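Local coordinates for nuclear and cytoplasmic polyadenylated RNA-binding protein PUB1 (Saccharomyces cerevisiae, PDB 3MD1) that binds polyadenylated RNA, preferring poly(U), as well as T-rich single-stranded DNA, and is represented here by its second RNA recognition motif domain, at residues S27-H32 / F47-S52; D55-M60 / I75-K80; V6-V11 / N69-R74. All blocks are in the same frame, centred on the assembly; numbering follows the deposited sequence.

Interaction 1 of 3, residues S27-H32 / F47-S52; sequences SYLSGH and FVSFTS
Strands 28-32 and 47-50 run antiparallel, their axes 162° apart, and five backbone hydrogen bonds join the segments; F47 N and H32 N each reach the other residue's O at 2.8 Å, in the carbonyl plane. Between them and the strand end, L29 and S30 together face S49 in a beta bulge: L29 N gives to S49 O, while S49 N gives to S30 O in the straightest of the five bonds (170°). The bulge turns L29 across the neighbouring strand, so that L29 CD2 meets T51 CG2 at 3.6 Å. Y28 holds CG anti to its backbone N (chi1 167°), which lays the ring over its own chain, with S30 N 3.6 Å above the ring centre. V48 CG1 touches the edge of that ring at Y28 CD1, 3.8 Å away. S27 O takes the N-H of T51, and S27 OG bonds to D55. Y28, V48 and F50 share the face packed by helices 15-22 and 53-63, while H32 and F47 project from the opposite one. F47 belongs to the RNP1 motif and, as in related domains, probably stacks on RNA bases. Strand 28-35 is an edge strand of the sheet; strand 45-50 lies between it and strand 2-7.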
loop_
_atom_site.group_PDB
_atom_site.type_symbol
_atom_site.label_atom_id
_atom_site.label_comp_id
_atom_site.label_asym_id
_atom_site.label_seq_id
_atom_site.Cartn_x
_atom_site.Cartn_y
_atom_site.Cartn_z
ATOM N N SER A 27 -1.297 12.651 -7.599
ATOM C CA SER A 27 -2.461 12.619 -6.702
ATOM C C SER A 27 -2.305 11.871 -5.372
ATOM O O SER A 27 -3.274 11.759 -4.624
ATOM C CB SER A 27 -3.725 12.155 -7.444
ATOM O OG SER A 27 -4.042 13.082 -8.472
ATOM N N TYR A 28 -1.100 11.377 -5.085
ATOM C CA TYR A 28 -0.798 10.718 -3.807
ATOM C C TYR A 28 -1.118 11.627 -2.628
ATOM O O TYR A 28 -0.799 12.827 -2.645
ATOM C CB TYR A 28 0.680 10.307 -3.757
ATOM C CG TYR A 28 1.188 9.894 -2.384
ATOM C CD1 TYR A 28 1.110 8.562 -1.960
ATOM C CD2 TYR A 28 1.755 10.831 -1.511
ATOM C CE1 TYR A 28 1.581 8.180 -0.704
ATOM C CE2 TYR A 28 2.230 10.457 -0.254
ATOM C CZ TYR A 28 2.145 9.134 0.137
ATOM O OH TYR A 28 2.609 8.752 1.362
ATOM N N LEU A 29 -1.732 11.041 -1.605
ATOM C CA LEU A 29 -2.081 11.747 -0.379
ATOM C C LEU A 29 -1.326 11.220 0.829
ATOM O O LEU A 29 -0.763 12.004 1.608
ATOM C CB LEU A 29 -3.585 11.646 -0.116
ATOM C CG LEU A 29 -4.523 12.499 -0.964
ATOM C CD1 LEU A 29 -5.965 12.063 -0.725
ATOM C CD2 LEU A 29 -4.346 13.992 -0.638
ATOM N N SER A 30 -1.340 9.899 1.002
ATOM C CA SER A 30 -0.863 9.279 2.238
ATOM C C SER A 30 -0.644 7.778 2.089
ATOM O O SER A 30 -1.132 7.160 1.140
ATOM C CB SER A 30 -1.880 9.533 3.359
ATOM O OG SER A 30 -3.169 9.097 2.954
ATOM N N GLY A 31 0.095 7.195 3.029
ATOM C CA GLY A 31 0.254 5.736 3.115
ATOM C C GLY A 31 0.392 5.246 4.547
ATOM O O GLY A 31 0.960 5.945 5.389
ATOM N N HIS A 32 -0.137 4.053 4.833
ATOM C CA HIS A 32 -0.059 3.451 6.183
ATOM C C HIS A 32 0.144 1.948 6.125
ATOM O O HIS A 32 -0.552 1.246 5.383
ATOM C CB HIS A 32 -1.349 3.680 6.983
ATOM C CG HIS A 32 -1.655 5.109 7.256
ATOM N ND1 HIS A 32 -2.478 5.860 6.443
ATOM C CD2 HIS A 32 -1.266 5.925 8.261
ATOM C CE1 HIS A 32 -2.574 7.082 6.933
ATOM N NE2 HIS A 32 -1.856 7.146 8.040
ATOM N N PHE A 47 -2.155 0.573 3.192
ATOM C CA PHE A 47 -3.008 1.349 2.298
ATOM C C PHE A 47 -2.278 2.569 1.759
ATOM O O PHE A 47 -1.454 3.169 2.467
ATOM C CB PHE A 47 -4.254 1.847 3.043
ATOM C CG PHE A 47 -5.145 0.760 3.530
ATOM C CD1 PHE A 47 -6.056 0.160 2.676
ATOM C CD2 PHE A 47 -5.085 0.347 4.859
ATOM C CE1 PHE A 47 -6.893 -0.863 3.131
ATOM C CE2 PHE A 47 -5.907 -0.668 5.318
ATOM C CZ PHE A 47 -6.814 -1.276 4.453
ATOM N N VAL A 48 -2.615 2.948 0.520
ATOM C CA VAL A 48 -2.139 4.187 -0.117
ATOM C C VAL A 48 -3.342 4.949 -0.709
ATOM O O VAL A 48 -4.157 4.362 -1.424
ATOM C CB VAL A 48 -1.077 3.898 -1.203
ATOM C CG1 VAL A 48 -0.616 5.209 -1.835
ATOM C CG2 VAL A 48 0.119 3.186 -0.588
ATOM N N SER A 49 -3.444 6.243 -0.390
ATOM C CA SER A 49 -4.597 7.074 -0.751
ATOM C C SER A 49 -4.260 8.079 -1.852
ATOM O O SER A 49 -3.137 8.577 -1.916
ATOM C CB SER A 49 -5.111 7.830 0.483
ATOM O OG SER A 49 -6.313 8.528 0.201
ATOM N N PHE A 50 -5.249 8.372 -2.700
ATOM C CA PHE A 50 -5.108 9.320 -3.819
ATOM C C PHE A 50 -6.334 10.230 -3.951
ATOM O O PHE A 50 -7.447 9.850 -3.557
ATOM C CB PHE A 50 -4.924 8.568 -5.148
ATOM C CG PHE A 50 -3.671 7.731 -5.219
ATOM C CD1 PHE A 50 -3.623 6.461 -4.646
ATOM C CD2 PHE A 50 -2.542 8.204 -5.885
ATOM C CE1 PHE A 50 -2.459 5.698 -4.709
ATOM C CE2 PHE A 50 -1.377 7.434 -5.963
ATOM C CZ PHE A 50 -1.339 6.185 -5.370
ATOM N N THR A 51 -6.147 11.416 -4.539
ATOM C CA THR A 51 -7.293 12.318 -4.791
ATOM C C THR A 51 -8.114 11.884 -6.008
ATOM O O THR A 51 -9.306 12.201 -6.115
ATOM C CB THR A 51 -6.876 13.803 -4.984
ATOM O OG1 THR A 51 -6.135 13.953 -6.199
ATOM C CG2 THR A 51 -6.058 14.317 -3.815
ATOM N N SER A 52 -7.469 11.144 -6.909
ATOM C CA SER A 52 -7.997 10.855 -8.237
ATOM C C SER A 52 -8.050 9.352 -8.516
ATOM O O SER A 52 -7.077 8.635 -8.272
ATOM C CB SER A 52 -7.120 11.538 -9.288
ATOM O OG SER A 52 -7.274 10.937 -10.565
#

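Interaction 2 of 3, residues D55-M60 / I75-K80; sequences DAQNAM and INWAAK
The W77 indole carries the methyl of M60 over one face, with M60 CE 3.7 Å from the centroid of the five-membered ring, while Q57 OE1 sits at the ring edge, 3.2 Å from W77 CZ2. This CH-pi and Met-aromatic contact fastens helix 53-63, the second helix of the RRM fold, to the end of the last long strand, 71-77. Helix and strand segments run nearly antiparallel, their axes 9.2 Å apart at closest. M60 spans that gap with CG anti to its backbone N and the next torsion extended; the final bend (chi3 47°) swings CE onto the indole. Along the way M60 CG rests on I75 CG2 at 3.7 Å, and M60 SD passes N76 CA at 3.7 Å. One turn back, A56 CB touches the far end of the six-membered ring at W77 CH2, 3.7 Å away. Q57 bends at chi2 to bring its carbonyl oxygen to the ring, the amide plane standing 67° from the indole plane; its NE2 is held by D61. An alanine in place of W77 would remove the surface under M60 CE and beside A56 CB, and would probably loosen the helix against the strand end. A56 also leans on F50, and M60 on L4, so the contact merges with the packing between sheet and helix. N76 points away from the helix, and in one of its two conformers N76 ND2 gives a 2.7 Å hydrogen bond to W77 O, the oxygen lying in the N76 amide plane.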
loop_
_atom_site.group_PDB
_atom_site.type_symbol
_atom_site.label_atom_id
_atom_site.label_comp_id
_atom_site.label_asym_id
_atom_site.label_seq_id
_atom_site.Cartn_x
_atom_site.Cartn_y
_atom_site.Cartn_z
ATOM N N ASP A 55 -5.566 8.242 -11.330
ATOM C CA ASP A 55 -4.211 8.264 -10.781
ATOM C C ASP A 55 -3.940 7.105 -9.805
ATOM O O ASP A 55 -2.856 6.512 -9.818
ATOM C CB ASP A 55 -3.933 9.620 -10.121
ATOM C CG ASP A 55 -3.736 10.744 -11.139
ATOM O OD1 ASP A 55 -3.291 10.466 -12.270
ATOM O OD2 ASP A 55 -4.010 11.915 -10.808
ATOM N N ALA A 56 -4.923 6.766 -8.973
ATOM C CA ALA A 56 -4.806 5.576 -8.132
ATOM C C ALA A 56 -4.692 4.312 -9.003
ATOM O O ALA A 56 -3.858 3.443 -8.747
ATOM C CB ALA A 56 -5.989 5.476 -7.168
ATOM N N GLN A 57 -5.520 4.238 -10.043
ATOM C CA GLN A 57 -5.488 3.121 -10.990
ATOM C C GLN A 57 -4.113 2.983 -11.642
ATOM O O GLN A 57 -3.561 1.894 -11.707
ATOM C CB GLN A 57 -6.574 3.285 -12.070
ATOM C CG GLN A 57 -6.623 2.134 -13.107
ATOM C CD GLN A 57 -7.234 0.856 -12.555
ATOM O OE1 GLN A 57 -8.356 0.855 -12.035
ATOM N NE2 GLN A 57 -6.502 -0.248 -12.671
ATOM N N ASN A 58 -3.558 4.096 -12.111
ATOM C CA ASN A 58 -2.244 4.042 -12.752
ATOM C C ASN A 58 -1.111 3.667 -11.792
ATOM O O ASN A 58 -0.193 2.954 -12.176
ATOM C CB ASN A 58 -1.920 5.361 -13.447
ATOM C CG ASN A 58 -2.826 5.635 -14.632
ATOM O OD1 ASN A 58 -3.336 4.715 -15.277
ATOM N ND2 ASN A 58 -3.006 6.918 -14.942
ATOM N N ALA A 59 -1.180 4.146 -10.551
ATOM C CA ALA A 59 -0.148 3.821 -9.568
ATOM C C ALA A 59 -0.197 2.332 -9.254
ATOM O O ALA A 59 0.833 1.653 -9.176
ATOM C CB ALA A 59 -0.327 4.640 -8.322
ATOM N N MET A 60 -1.409 1.823 -9.078
ATOM C CA MET A 60 -1.610 0.392 -8.895
ATOM C C MET A 60 -0.976 -0.397 -10.037
ATOM O O MET A 60 -0.237 -1.350 -9.807
ATOM C CB MET A 60 -3.097 0.069 -8.798
ATOM C CG MET A 60 -3.407 -1.409 -8.917
ATOM S SD MET A 60 -5.025 -1.903 -8.271
ATOM C CE MET A 60 -6.117 -0.654 -8.980
ATOM N N ILE A 75 -1.439 -5.621 -5.202
ATOM C CA ILE A 75 -2.204 -4.399 -5.064
ATOM C C ILE A 75 -3.616 -4.551 -5.612
ATOM O O ILE A 75 -3.814 -5.134 -6.683
ATOM C CB ILE A 75 -1.463 -3.210 -5.763
ATOM C CG1 ILE A 75 -0.007 -3.122 -5.292
ATOM C CG2 ILE A 75 -2.170 -1.897 -5.463
ATOM C CD1 ILE A 75 0.842 -2.122 -6.091
ATOM N N ASN A 76 -4.594 -4.041 -4.868
ATOM C CA ASN A 76 -5.974 -3.980 -5.345
ATOM C C ASN A 76 -6.687 -2.767 -4.781
ATOM O O ASN A 76 -6.149 -2.070 -3.922
ATOM C CB ASN A 76 -6.734 -5.279 -5.035
ATOM C CG ASN A 76 -6.751 -5.615 -3.557
ATOM O OD1 ASN A 76 -6.032 -6.501 -3.110
ATOM N ND2 ASN A 76 -7.581 -4.918 -2.796
ATOM N N TRP A 77 -7.885 -2.494 -5.291
ATOM C CA TRP A 77 -8.727 -1.456 -4.713
ATOM C C TRP A 77 -9.044 -1.829 -3.269
ATOM O O TRP A 77 -9.382 -2.979 -2.980
ATOM C CB TRP A 77 -10.025 -1.306 -5.522
ATOM C CG TRP A 77 -9.792 -0.665 -6.849
ATOM C CD1 TRP A 77 -9.896 -1.258 -8.079
ATOM C CD2 TRP A 77 -9.402 0.695 -7.090
ATOM N NE1 TRP A 77 -9.593 -0.350 -9.066
ATOM C CE2 TRP A 77 -9.289 0.856 -8.491
ATOM C CE3 TRP A 77 -9.132 1.792 -6.258
ATOM C CZ2 TRP A 77 -8.922 2.073 -9.081
ATOM C CZ3 TRP A 77 -8.766 3.010 -6.841
ATOM C CH2 TRP A 77 -8.661 3.135 -8.244
ATOM N N ALA A 78 -8.916 -0.865 -2.365
ATOM C CA ALA A 78 -9.308 -1.088 -0.975
ATOM C C ALA A 78 -10.776 -1.517 -0.902
ATOM O O ALA A 78 -11.639 -0.973 -1.602
ATOM C CB ALA A 78 -9.066 0.158 -0.143
ATOM N N ALA A 79 -11.030 -2.540 -0.096
ATOM C CA ALA A 79 -12.372 -3.096 0.100
ATOM C C ALA A 79 -12.405 -3.796 1.455
ATOM O O ALA A 79 -11.350 -4.045 2.060
ATOM C CB ALA A 79 -12.725 -4.078 -1.022
ATOM N N LYS A 80 -13.607 -4.104 1.938
ATOM C CA LYS A 80 -13.761 -4.810 3.213
ATOM C C LYS A 80 -12.975 -6.121 3.197
ATOM O O LYS A 80 -13.060 -6.897 2.233
ATOM C CB LYS A 80 -15.238 -5.085 3.521
ATOM C CG LYS A 80 -15.474 -5.659 4.925
ATOM C CD LYS A 80 -16.918 -6.079 5.175
ATOM C CE LYS A 80 -17.155 -6.259 6.680
ATOM N NZ LYS A 80 -18.373 -7.064 6.996
#

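Interaction 3 of 3, residues V6-V11 / N69-R74; sequences VGDLNV and NGRPLR
R71 leaves the chain with its CB 3.4 Å from D8 O, passes CG beside the backbone N and CB of N10, and folds back at chi2 and chi3 to bring its guanidinium side-on to D8. There R71 NE and NH1 both grip the single oxygen D8 OD1, each at 2.9 Å, in a salt bridge. D8 OD1 lies near the guanidinium plane but is approached from above the carboxylate plane, the two groups being turned 54° apart. One water joins R71 NH1 to L9 O, another links R71 NH2 to V11 N, and a third bridges the backbone oxygens of D8 and R71. Behind this polar loop G7 and R74 form an antiparallel hydrogen-bonded pair, G7 N reaching R74 O at 2.7 Å. L73 CD2 closes the buried side against V6 CG1 at 3.5 Å and against L9 CD2. Farther out, N10 ND2 bonds in plane to N69 O at 3.0 Å. The end of strand 2-7, part of the RNP2 motif, is thereby tied to the start of strand 71-77. The other carboxylate oxygen, D8 OD2, lies 2.5 Å from P72 O, so close that the acid probably carries a proton there, although the nearby positive charges of R71 and R74 would be expected to favour its ionised form.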
loop_
_atom_site.group_PDB
_atom_site.type_symbol
_atom_site.label_atom_id
_atom_site.label_comp_id
_atom_site.label_asym_id
_atom_site.label_seq_id
_atom_site.Cartn_x
_atom_site.Cartn_y
_atom_site.Cartn_z
ATOM N N VAL A 6 -2.431 -2.499 -0.373
ATOM C CA VAL A 6 -1.114 -2.954 -0.811
ATOM C C VAL A 6 -0.696 -4.133 0.063
ATOM O O VAL A 6 -0.349 -3.958 1.256
ATOM C CB VAL A 6 -0.062 -1.809 -0.774
ATOM C CG1 VAL A 6 1.298 -2.304 -1.237
ATOM C CG2 VAL A 6 -0.508 -0.631 -1.626
ATOM N N GLY A 7 -0.773 -5.325 -0.518
ATOM C CA GLY A 7 -0.436 -6.563 0.184
ATOM C C GLY A 7 0.938 -7.158 -0.084
ATOM O O GLY A 7 1.687 -6.689 -0.957
ATOM N N ASP A 8 1.227 -8.239 0.640
ATOM C CA ASP A 8 2.489 -8.966 0.525
ATOM C C ASP A 8 3.671 -8.094 0.897
ATOM O O ASP A 8 4.706 -8.128 0.234
ATOM C CB ASP A 8 2.674 -9.543 -0.888
ATOM C CG ASP A 8 3.823 -10.517 -0.967
ATOM O OD1 ASP A 8 4.000 -11.310 -0.012
ATOM O OD2 ASP A 8 4.543 -10.495 -1.999
ATOM N N LEU A 9 3.508 -7.312 1.965
ATOM C CA LEU A 9 4.598 -6.481 2.451
ATOM C C LEU A 9 5.486 -7.313 3.359
ATOM O O LEU A 9 4.996 -8.037 4.227
ATOM C CB LEU A 9 4.079 -5.257 3.220
ATOM C CG LEU A 9 3.216 -4.225 2.489
ATOM C CD1 LEU A 9 2.792 -3.082 3.426
ATOM C CD2 LEU A 9 3.958 -3.671 1.289
ATOM N N ASN A 10 6.793 -7.215 3.141
ATOM C CA ASN A 10 7.772 -7.662 4.127
ATOM C C ASN A 10 7.415 -7.053 5.482
ATOM O O ASN A 10 7.080 -5.867 5.558
ATOM C CB ASN A 10 9.161 -7.197 3.692
ATOM C CG ASN A 10 10.291 -7.892 4.447
ATOM O OD1 ASN A 10 10.235 -8.069 5.665
ATOM N ND2 ASN A 10 11.333 -8.264 3.721
ATOM N N VAL A 11 7.465 -7.851 6.545
ATOM C CA VAL A 11 7.180 -7.318 7.890
ATOM C C VAL A 11 8.150 -6.220 8.347
ATOM O O VAL A 11 7.868 -5.522 9.334
ATOM C CB VAL A 11 7.095 -8.415 8.983
ATOM C CG1 VAL A 11 5.808 -9.256 8.811
ATOM C CG2 VAL A 11 8.362 -9.270 9.003
ATOM N N ASN A 69 11.512 -4.397 -0.795
ATOM C CA ASN A 69 12.206 -5.198 0.216
ATOM C C ASN A 69 12.090 -6.703 -0.061
ATOM O O ASN A 69 11.842 -7.496 0.843
ATOM C CB ASN A 69 11.721 -4.849 1.633
ATOM C CG ASN A 69 12.151 -3.456 2.082
ATOM O OD1 ASN A 69 12.645 -2.652 1.287
ATOM N ND2 ASN A 69 11.974 -3.172 3.368
ATOM N N GLY A 70 12.263 -7.081 -1.326
ATOM C CA GLY A 70 12.359 -8.480 -1.713
ATOM C C GLY A 70 11.046 -9.205 -1.945
ATOM O O GLY A 70 11.047 -10.400 -2.266
ATOM N N ARG A 71 9.930 -8.488 -1.788
ATOM C CA ARG A 71 8.601 -9.079 -1.923
ATOM C C ARG A 71 7.760 -8.360 -2.973
ATOM O O ARG A 71 7.712 -7.121 -2.985
ATOM C CB ARG A 71 7.870 -9.039 -0.579
ATOM C CG ARG A 71 8.531 -9.860 0.535
ATOM C CD ARG A 71 8.089 -11.323 0.546
ATOM N NE ARG A 71 6.716 -11.477 1.038
ATOM C CZ ARG A 71 6.375 -11.479 2.326
ATOM N NH1 ARG A 71 5.103 -11.617 2.672
ATOM N NH2 ARG A 71 7.308 -11.351 3.272
ATOM N N PRO A 72 7.072 -9.131 -3.840
ATOM C CA PRO A 72 6.243 -8.496 -4.865
ATOM C C PRO A 72 5.005 -7.834 -4.267
ATOM O O PRO A 72 4.280 -8.450 -3.498
ATOM C CB PRO A 72 5.847 -9.650 -5.795
ATOM C CG PRO A 72 6.089 -10.901 -5.019
ATOM C CD PRO A 72 7.097 -10.599 -3.946
ATOM N N LEU A 73 4.776 -6.577 -4.632
ATOM C CA LEU A 73 3.593 -5.865 -4.177
ATOM C C LEU A 73 2.347 -6.488 -4.781
ATOM O O LEU A 73 2.288 -6.727 -5.995
ATOM C CB LEU A 73 3.675 -4.390 -4.581
ATOM C CG LEU A 73 4.801 -3.591 -3.908
ATOM C CD1 LEU A 73 5.101 -2.337 -4.722
ATOM C CD2 LEU A 73 4.458 -3.245 -2.457
ATOM N N ARG A 74 1.348 -6.732 -3.939
ATOM C CA ARG A 74 0.075 -7.307 -4.384
ATOM C C ARG A 74 -1.007 -6.283 -4.145
ATOM O O ARG A 74 -1.451 -6.098 -3.015
ATOM C CB ARG A 74 -0.244 -8.597 -3.618
ATOM C CG ARG A 74 0.790 -9.669 -3.772
ATOM C CD ARG A 74 0.959 -10.079 -5.204
ATOM N NE ARG A 74 1.960 -11.139 -5.322
ATOM C CZ ARG A 74 2.650 -11.411 -6.427
ATOM N NH1 ARG A 74 2.481 -10.693 -7.534
ATOM N NH2 ARG A 74 3.536 -12.404 -6.420
HETATM O O HOH W 1 5.731 -6.033 -1.264
HETATM O O HOH W 2 4.561 -10.464 5.311
HETATM O O HOH W 3 7.681 -10.664 5.934
#

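From the N terminus, segment 6-11 opens interaction 3 first, and 69-74 closes it after a loop of 57 residues that holds both helices. Within that loop lies the whole of interaction 1, which joins 27-32 to 47-52 across 14 residues. Interaction 2 then opens at 55-60, still inside the loop, but closes at 75-80 beyond its end, so interactions 2 and 3 cross and share strand 71-77. Interaction 1 binds an outer strand to its inner neighbour, interaction 3 pairs strand 2-7 with 71-77, and interaction 2 sets helix 53-63 on the sheet. F50 of interaction 1 also packs on A59 of interaction 2, and V48 meets V6 of interaction 3.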